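PDB 3K50: putative S41 protease from Bacteroides fragilis NCTC 9343, which is of uncharacterised function but probably cleaves peptide bonds as a serine peptidase of the S41 family. Local coordinates for residues G322-G327 with Y360-K365. Sequence-based numbering, arbitrary orientation.
Sequences GTKTAG and YATGFK
K324 lays its aliphatic chain across the backbone of T362 and G363, CG 3.9 Å from G363 C. With CG anti to the backbone N (chi1 -177°) and bends further out, the chain passes close to T362 O and brings NZ to T362 OG1, 2.8 Å away; the ammonium position is less certain, and its second bond, to T362 O, is weak. Next to it T325 makes a two-bond link with F364: F364 N donates almost straight (176°) to T325 OG1 at 2.7 Å, while T325 N donates to F364 O at 3.2 Å. One carboxylate oxygen of E306, OE2, holds both T325 OG1 and G327 N. G363 CA lies 3.4 Å from T325 O, where a CB would clash. The type II turn Y360-G363, closed by G363 N to Y360 O (2.8 Å), sets its last two residues against G327. Y360 CB sits over the centre of the F364 ring, and F364 also meets I309 and N310 of helix 304-312. One water bridges T325 O and T362 O. The arrangement joins the loop leaving strand 317-322 to the loop leading into its parallel neighbour, strand 368-369, in the ClpP/crotonase-like domain of this putative S41 peptidase.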
ATOM      1  N   GLY A 322      -8.998  -9.846  -5.848  1.00 28.12           N
ATOM      2  CA  GLY A 322      -8.167 -10.029  -4.621  1.00 26.18           C
ATOM      3  C   GLY A 322      -9.072 -10.175  -3.426  1.00 27.59           C
ATOM      4  O   GLY A 322     -10.017 -10.923  -3.500  1.00 26.92           O
ATOM      5  N   THR A 323      -8.806  -9.412  -2.349  1.00 27.45           N
ATOM      6  CA  THR A 323      -9.612  -9.469  -1.130  1.00 27.64           C
ATOM      7  C   THR A 323     -10.052  -8.049  -0.797  1.00 28.64           C
ATOM      8  O   THR A 323      -9.536  -7.100  -1.355  1.00 25.79           O
ATOM      9  CB  THR A 323      -8.891 -10.160   0.038  1.00 31.20           C
ATOM     10  OG1 THR A 323      -7.621  -9.559   0.284  1.00 33.95           O
ATOM     11  CG2 THR A 323      -8.708 -11.714  -0.225  1.00 27.31           C
ATOM     12  N   LYS A 324     -10.985  -7.904   0.113  1.00 25.58           N
ATOM     13  CA  LYS A 324     -11.551  -6.580   0.432  1.00 30.65           C
ATOM     14  C   LYS A 324     -10.504  -5.550   0.881  1.00 29.65           C
ATOM     15  O   LYS A 324      -9.515  -5.914   1.575  1.00 33.32           O
ATOM     16  CB  LYS A 324     -12.683  -6.814   1.462  1.00 31.71           C
ATOM     17  CG  LYS A 324     -13.421  -5.606   1.848  1.00 43.63           C
ATOM     18  CD  LYS A 324     -14.909  -5.794   2.169  1.00 48.74           C
ATOM     19  CE  LYS A 324     -15.293  -6.053   3.607  1.00 59.96           C
ATOM     20  NZ  LYS A 324     -16.616  -5.246   3.870  1.00 52.76           N
ATOM     21  N   THR A 325     -10.680  -4.285   0.476  1.00 31.28           N
ATOM     22  CA  THR A 325      -9.789  -3.165   0.847  1.00 28.54           C
ATOM     23  C   THR A 325     -10.016  -2.772   2.311  1.00 30.81           C
ATOM     24  O   THR A 325     -10.897  -3.287   2.946  1.00 28.51           O
ATOM     25  CB  THR A 325      -9.924  -1.933  -0.095  1.00 29.42           C
ATOM     26  OG1 THR A 325     -11.234  -1.337   0.034  1.00 26.24           O
ATOM     27  CG2 THR A 325      -9.658  -2.359  -1.522  1.00 21.71           C
ATOM     28  N   ALA A 326      -9.200  -1.854   2.820  1.00 28.49           N
ATOM     29  CA  ALA A 326      -9.152  -1.528   4.256  1.00 31.29           C
ATOM     30  C   ALA A 326     -10.352  -0.760   4.800  1.00 30.34           C
ATOM     31  O   ALA A 326     -10.687  -0.870   5.979  1.00 31.97           O
ATOM     32  CB  ALA A 326      -7.907  -0.726   4.566  1.00 25.73           C
ATOM     33  N   GLY A 327     -10.974   0.022   3.960  1.00 26.27           N
ATOM     34  CA  GLY A 327     -12.121   0.845   4.420  1.00 31.35           C
ATOM     35  C   GLY A 327     -11.761   2.253   4.908  1.00 28.64           C
ATOM     36  O   GLY A 327     -12.551   2.911   5.599  1.00 27.86           O
ATOM     37  N   TYR A 360     -17.727   3.480   1.032  1.00 27.55           N
ATOM     38  CA  TYR A 360     -17.025   2.210   1.096  1.00 28.46           C
ATOM     39  C   TYR A 360     -16.476   1.951   2.493  1.00 28.96           C
ATOM     40  O   TYR A 360     -15.432   1.316   2.638  1.00 31.47           O
ATOM     41  CB  TYR A 360     -15.862   2.119   0.065  1.00 23.45           C
ATOM     42  CG  TYR A 360     -14.906   3.288  -0.010  1.00 27.39           C
ATOM     43  CD1 TYR A 360     -15.242   4.419  -0.739  1.00 32.82           C
ATOM     44  CD2 TYR A 360     -13.608   3.202   0.516  1.00 31.41           C
ATOM     45  CE1 TYR A 360     -14.388   5.450  -0.861  1.00 27.59           C
ATOM     46  CE2 TYR A 360     -12.733   4.262   0.430  1.00 26.16           C
ATOM     47  CZ  TYR A 360     -13.111   5.361  -0.314  1.00 31.79           C
ATOM     48  OH  TYR A 360     -12.279   6.435  -0.438  1.00 30.76           O
ATOM     49  N   ALA A 361     -17.228   2.366   3.511  1.00 28.28           N
ATOM     50  CA  ALA A 361     -16.930   1.997   4.884  1.00 31.71           C
ATOM     51  C   ALA A 361     -16.798   0.465   4.890  1.00 31.51           C
ATOM     52  O   ALA A 361     -17.516  -0.226   4.194  1.00 33.15           O
ATOM     53  CB  ALA A 361     -18.073   2.449   5.806  1.00 30.25           C
ATOM     54  N   THR A 362     -15.842  -0.045   5.634  1.00 31.55           N
ATOM     55  CA  THR A 362     -15.520  -1.491   5.737  1.00 31.43           C
ATOM     56  C   THR A 362     -14.784  -2.072   4.522  1.00 32.52           C
ATOM     57  O   THR A 362     -14.324  -3.219   4.568  1.00 33.52           O
ATOM     58  CB  THR A 362     -16.742  -2.442   6.159  1.00 35.20           C
ATOM     59  OG1 THR A 362     -17.487  -2.881   5.015  1.00 33.76           O
ATOM     60  CG2 THR A 362     -17.657  -1.773   7.196  1.00 30.73           C
ATOM     61  N   GLY A 363     -14.607  -1.272   3.469  1.00 28.85           N
ATOM     62  CA  GLY A 363     -13.812  -1.666   2.322  1.00 31.03           C
ATOM     63  C   GLY A 363     -14.572  -1.967   1.043  1.00 31.11           C
ATOM     64  O   GLY A 363     -15.808  -2.145   1.048  1.00 27.88           O
ATOM     65  N   PHE A 364     -13.832  -1.960  -0.061  1.00 28.14           N
ATOM     66  CA  PHE A 364     -14.427  -2.351  -1.328  1.00 29.45           C
ATOM     67  C   PHE A 364     -14.305  -3.857  -1.446  1.00 29.09           C
ATOM     68  O   PHE A 364     -13.203  -4.402  -1.428  1.00 30.35           O
ATOM     69  CB  PHE A 364     -13.705  -1.734  -2.520  1.00 30.15           C
ATOM     70  CG  PHE A 364     -14.079  -0.290  -2.808  1.00 33.34           C
ATOM     71  CD1 PHE A 364     -15.312   0.024  -3.370  1.00 29.32           C
ATOM     72  CD2 PHE A 364     -13.183   0.718  -2.608  1.00 33.31           C
ATOM     73  CE1 PHE A 364     -15.621   1.319  -3.695  1.00 29.12           C
ATOM     74  CE2 PHE A 364     -13.490   2.043  -2.941  1.00 25.67           C
ATOM     75  CZ  PHE A 364     -14.718   2.332  -3.464  1.00 32.52           C
ATOM     76  N   LYS A 365     -15.436  -4.496  -1.647  1.00 30.65           N
ATOM     77  CA  LYS A 365     -15.483  -5.919  -1.877  1.00 33.55           C
ATOM     78  C   LYS A 365     -14.958  -6.240  -3.274  1.00 29.97           C
ATOM     79  O   LYS A 365     -15.273  -5.562  -4.234  1.00 29.89           O
ATOM     80  CB  LYS A 365     -16.923  -6.399  -1.717  1.00 34.44           C
ATOM     81  CG  LYS A 365     -17.047  -7.896  -1.703  1.00 45.11           C
ATOM     82  CD  LYS A 365     -18.469  -8.436  -1.358  1.00 47.19           C
ATOM     83  CE  LYS A 365     -19.352  -8.693  -2.587  1.00 65.21           C
ATOM     84  NZ  LYS A 365     -20.498  -9.651  -2.302  1.00 68.91           N
TER
HETATM   85  O   HOH W   1     -11.464  -5.272  -3.601  1.00 38.36           O
HETATM   86  O   HOH W   2     -11.557  -4.595   5.446  1.00 56.33           O
HETATM   87  O   HOH W   3     -14.242   1.533   7.268  1.00 27.93           O